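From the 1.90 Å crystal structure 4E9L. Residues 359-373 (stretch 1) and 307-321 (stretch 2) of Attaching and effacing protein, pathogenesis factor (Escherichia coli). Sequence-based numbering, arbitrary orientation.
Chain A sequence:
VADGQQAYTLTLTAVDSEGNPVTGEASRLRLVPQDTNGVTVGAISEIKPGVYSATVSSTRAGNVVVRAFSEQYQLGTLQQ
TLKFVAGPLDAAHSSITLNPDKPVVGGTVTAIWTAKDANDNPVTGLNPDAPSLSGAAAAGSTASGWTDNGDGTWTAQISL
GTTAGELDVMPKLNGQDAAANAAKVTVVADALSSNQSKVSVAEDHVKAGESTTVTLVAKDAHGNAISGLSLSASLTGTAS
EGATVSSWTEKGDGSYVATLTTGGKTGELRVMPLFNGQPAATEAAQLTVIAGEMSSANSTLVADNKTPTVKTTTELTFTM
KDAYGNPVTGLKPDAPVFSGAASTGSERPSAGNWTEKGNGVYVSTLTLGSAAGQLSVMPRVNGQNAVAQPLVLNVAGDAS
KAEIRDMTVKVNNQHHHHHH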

# COMPACT_ATOMS: atom_id res chain seq x y z
N ASN A 359 31.31 6.14 10.11
CA ASN A 359 30.16 5.56 9.42
C ASN A 359 30.23 4.00 9.47
O ASN A 359 31.09 3.38 8.82
CB ASN A 359 30.16 6.06 7.97
CG ASN A 359 28.83 5.87 7.27
OD1 ASN A 359 27.94 5.15 7.74
ND2 ASN A 359 28.69 6.49 6.13
N GLY A 360 29.40 3.42 10.33
CA GLY A 360 29.40 1.98 10.61
C GLY A 360 30.59 1.51 11.44
O GLY A 360 30.90 0.32 11.46
N VAL A 361 31.27 2.44 12.14
CA VAL A 361 32.45 2.09 12.95
C VAL A 361 32.14 2.36 14.41
O VAL A 361 31.88 3.51 14.77
CB VAL A 361 33.73 2.82 12.49
CG1 VAL A 361 34.92 2.50 13.44
CG2 VAL A 361 34.07 2.48 11.04
N TYR A 362 32.15 1.31 15.24
CA TYR A 362 31.80 1.41 16.66
C TYR A 362 33.02 1.12 17.52
O TYR A 362 33.76 0.16 17.27
CB TYR A 362 30.61 0.50 17.01
CG TYR A 362 29.39 0.72 16.11
CD1 TYR A 362 29.32 0.14 14.84
CD2 TYR A 362 28.30 1.47 16.55
CE1 TYR A 362 28.21 0.36 14.00
CE2 TYR A 362 27.19 1.69 15.73
CZ TYR A 362 27.15 1.13 14.45
OH TYR A 362 26.04 1.35 13.66
N VAL A 363 33.25 1.98 18.53
CA VAL A 363 34.42 1.85 19.40
C VAL A 363 33.96 1.58 20.84
O VAL A 363 32.98 2.18 21.30
CB VAL A 363 35.35 3.11 19.26
CG1 VAL A 363 36.51 3.09 20.26
CG2 VAL A 363 35.88 3.25 17.83
N SER A 364 34.64 0.66 21.54
CA SER A 364 34.38 0.33 22.95
C SER A 364 35.71 0.08 23.67
O SER A 364 36.67 -0.39 23.06
CB SER A 364 33.51 -0.92 23.07
OG SER A 364 33.28 -1.28 24.42
N THR A 365 35.74 0.35 24.96
CA THR A 365 36.91 0.10 25.78
C THR A 365 36.70 -1.24 26.44
O THR A 365 35.70 -1.44 27.14
CB THR A 365 37.09 1.20 26.85
OG1 THR A 365 37.36 2.45 26.19
CG2 THR A 365 38.22 0.88 27.82
N LEU A 366 37.63 -2.16 26.22
CA LEU A 366 37.59 -3.46 26.84
C LEU A 366 38.49 -3.42 28.05
O LEU A 366 39.67 -3.16 27.90
CB LEU A 366 38.08 -4.57 25.86
CG LEU A 366 38.17 -5.99 26.42
CD1 LEU A 366 36.77 -6.51 26.81
CD2 LEU A 366 38.87 -6.94 25.43
N THR A 367 37.95 -3.76 29.22
CA THR A 367 38.74 -3.90 30.44
C THR A 367 39.00 -5.40 30.58
O THR A 367 38.06 -6.21 30.63
CB THR A 367 38.04 -3.35 31.69
OG1 THR A 367 37.74 -1.98 31.49
CG2 THR A 367 38.94 -3.48 32.96
N LEU A 368 40.27 -5.76 30.63
CA LEU A 368 40.61 -7.17 30.74
C LEU A 368 40.29 -7.70 32.14
O LEU A 368 40.18 -6.93 33.09
CB LEU A 368 42.10 -7.39 30.36
CG LEU A 368 42.44 -7.39 28.86
CD1 LEU A 368 41.58 -8.39 28.07
CD2 LEU A 368 42.35 -5.97 28.24
N GLY A 369 40.09 -8.99 32.25
CA GLY A 369 39.76 -9.64 33.51
C GLY A 369 41.00 -9.96 34.33
O GLY A 369 42.09 -9.48 34.02
N SER A 370 40.82 -10.75 35.40
CA SER A 370 41.95 -11.10 36.29
C SER A 370 42.76 -12.30 35.80
O SER A 370 43.91 -12.46 36.22
CB SER A 370 41.47 -11.34 37.72
OG SER A 370 40.40 -12.26 37.73
N ALA A 371 42.18 -13.14 34.92
CA ALA A 371 42.85 -14.33 34.40
C ALA A 371 43.62 -14.08 33.12
O ALA A 371 43.15 -13.38 32.22
CB ALA A 371 41.86 -15.48 34.21
N ALA A 372 44.82 -14.67 33.04
CA ALA A 372 45.71 -14.58 31.86
C ALA A 372 45.35 -15.71 30.88
O ALA A 372 44.58 -16.60 31.20
CB ALA A 372 47.16 -14.71 32.30
N GLY A 373 45.91 -15.65 29.69
CA GLY A 373 45.68 -16.68 28.70
C GLY A 373 44.88 -16.19 27.53
O GLY A 373 44.65 -14.99 27.37
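Stretch 2, residues 307-321: TPTVKTTTELTFTMK

Stretch 2 lies beside stretch 1 as an antiparallel β-strand, 313-319 pairing with 361-367; the N-to-C directions differ by 150° and the axes approach to 4.6 Å. Y362 faces F318, S364 faces L316 and L366 faces T314 as hydrogen-bonded pairs, the tightest bonds being Y362 N to F318 O and L316 N to S364 O, both 2.7 Å. The ladder also includes M320 N donating to G360 O (2.9 Å) and L368 N to T312 O (2.8 Å).

Three residues cover the most surface. L368, the largest, has its CA-to-CB bond toward stretch 2; its CD2 packs on P308 CB at 3.6 Å and T314 CG2 at 4.0 Å. Y362 shares a sheet face with S364, L366, T314, L316 and F318; its CE1 meets M320 CE at 3.5 Å and its CD1 lies 4.0 Å from F318 CD2. L316 sits on that same buried face, its CG 3.9 Å from L366 CB. On the opposite, more open face, V363 CG1 touches E315 CG at 3.5 Å.

Before the strand, a type II turn from T309 to T312, with T312 OG1 bonded to T309 O (2.7 Å), brings K311 N to G369 O (3.0 Å). V310 CG1 reaches A372 CB at 4.1 Å.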

# COMPACT_ATOMS: atom_id res chain seq x y z
N THR A 307 48.10 -8.34 22.84
CA THR A 307 48.64 -8.97 24.06
C THR A 307 48.49 -8.03 25.28
O THR A 307 49.49 -7.63 25.87
CB THR A 307 50.11 -9.42 23.86
OG1 THR A 307 50.93 -8.24 23.76
CG2 THR A 307 50.31 -10.35 22.66
N PRO A 308 47.24 -7.67 25.68
CA PRO A 308 47.10 -6.75 26.82
C PRO A 308 47.35 -7.47 28.13
O PRO A 308 47.22 -8.69 28.20
CB PRO A 308 45.65 -6.28 26.72
CG PRO A 308 44.94 -7.45 26.09
CD PRO A 308 45.93 -8.09 25.16
N THR A 309 47.74 -6.73 29.14
CA THR A 309 48.00 -7.30 30.46
C THR A 309 46.66 -7.42 31.19
O THR A 309 45.74 -6.63 30.92
CB THR A 309 49.03 -6.42 31.20
OG1 THR A 309 50.26 -6.49 30.48
CG2 THR A 309 49.28 -6.85 32.65
N VAL A 310 46.55 -8.40 32.10
CA VAL A 310 45.39 -8.59 32.98
C VAL A 310 45.02 -7.26 33.63
O VAL A 310 45.91 -6.47 33.98
CB VAL A 310 45.61 -9.69 34.07
CG1 VAL A 310 45.60 -11.09 33.46
CG2 VAL A 310 46.91 -9.46 34.88
N LYS A 311 43.73 -7.00 33.75
CA LYS A 311 43.16 -5.80 34.38
C LYS A 311 43.51 -4.44 33.75
O LYS A 311 43.27 -3.40 34.39
CB LYS A 311 43.35 -5.81 35.91
CG LYS A 311 42.62 -6.95 36.64
CD LYS A 311 41.08 -6.95 36.40
CE LYS A 311 40.36 -5.70 36.87
NZ LYS A 311 38.96 -5.63 36.37
N THR A 312 44.08 -4.43 32.52
CA THR A 312 44.36 -3.17 31.83
C THR A 312 43.25 -3.02 30.76
O THR A 312 42.29 -3.79 30.77
CB THR A 312 45.77 -3.10 31.22
OG1 THR A 312 45.87 -4.06 30.17
CG2 THR A 312 46.91 -3.26 32.27
N THR A 313 43.36 -2.05 29.87
CA THR A 313 42.34 -1.84 28.85
C THR A 313 42.92 -1.89 27.45
O THR A 313 44.13 -1.69 27.25
CB THR A 313 41.61 -0.48 29.04
OG1 THR A 313 42.57 0.56 28.95
CG2 THR A 313 40.83 -0.38 30.36
N THR A 314 42.04 -2.15 26.49
CA THR A 314 42.35 -2.11 25.07
C THR A 314 41.11 -1.58 24.37
O THR A 314 39.99 -1.90 24.77
CB THR A 314 42.92 -3.44 24.52
OG1 THR A 314 43.36 -3.19 23.19
CG2 THR A 314 41.90 -4.60 24.50
N GLU A 315 41.31 -0.74 23.35
CA GLU A 315 40.23 -0.18 22.56
C GLU A 315 39.82 -1.20 21.49
O GLU A 315 40.68 -1.75 20.81
CB GLU A 315 40.73 1.11 21.87
CG GLU A 315 39.66 1.85 21.13
CD GLU A 315 40.17 2.98 20.25
OE1 GLU A 315 40.82 2.69 19.22
OE2 GLU A 315 39.89 4.15 20.58
N LEU A 316 38.51 -1.44 21.34
CA LEU A 316 37.95 -2.35 20.34
C LEU A 316 37.38 -1.48 19.23
O LEU A 316 36.73 -0.48 19.53
CB LEU A 316 36.79 -3.21 20.94
CG LEU A 316 37.17 -4.14 22.10
CD1 LEU A 316 35.96 -4.99 22.53
CD2 LEU A 316 38.40 -5.01 21.75
N THR A 317 37.63 -1.86 17.97
CA THR A 317 37.07 -1.16 16.80
C THR A 317 36.27 -2.16 16.00
O THR A 317 36.82 -3.13 15.46
CB THR A 317 38.14 -0.43 15.95
OG1 THR A 317 38.82 0.52 16.78
CG2 THR A 317 37.52 0.34 14.77
N PHE A 318 34.95 -1.95 15.96
CA PHE A 318 34.01 -2.82 15.30
C PHE A 318 33.44 -2.14 14.06
O PHE A 318 32.83 -1.08 14.17
CB PHE A 318 32.92 -3.29 16.28
CG PHE A 318 31.80 -4.09 15.65
CD1 PHE A 318 32.07 -5.29 14.99
CD2 PHE A 318 30.49 -3.62 15.67
CE1 PHE A 318 31.04 -6.01 14.38
CE2 PHE A 318 29.47 -4.35 15.04
CZ PHE A 318 29.75 -5.53 14.39
N THR A 319 33.71 -2.73 12.85
CA THR A 319 33.26 -2.18 11.56
C THR A 319 32.14 -3.07 11.09
O THR A 319 32.34 -4.26 10.90
CB THR A 319 34.41 -2.10 10.55
OG1 THR A 319 35.37 -1.19 11.06
CG2 THR A 319 33.95 -1.63 9.16
N MET A 320 30.96 -2.50 10.95
CA MET A 320 29.81 -3.28 10.58
C MET A 320 29.31 -2.97 9.17
O MET A 320 29.05 -1.81 8.83
CB MET A 320 28.72 -3.08 11.65
CG MET A 320 27.42 -3.73 11.33
SD MET A 320 26.41 -4.05 12.78
CE MET A 320 26.15 -2.44 13.43
N LYS A 321 29.21 -4.02 8.35
CA LYS A 321 28.69 -3.88 6.99
C LYS A 321 27.55 -4.88 6.70
O LYS A 321 27.46 -5.92 7.36
CB LYS A 321 29.82 -4.08 5.98
CG LYS A 321 30.80 -2.92 5.91
CD LYS A 321 31.83 -3.15 4.80
CE LYS A 321 32.97 -2.15 4.86
NZ LYS A 321 33.97 -2.54 5.88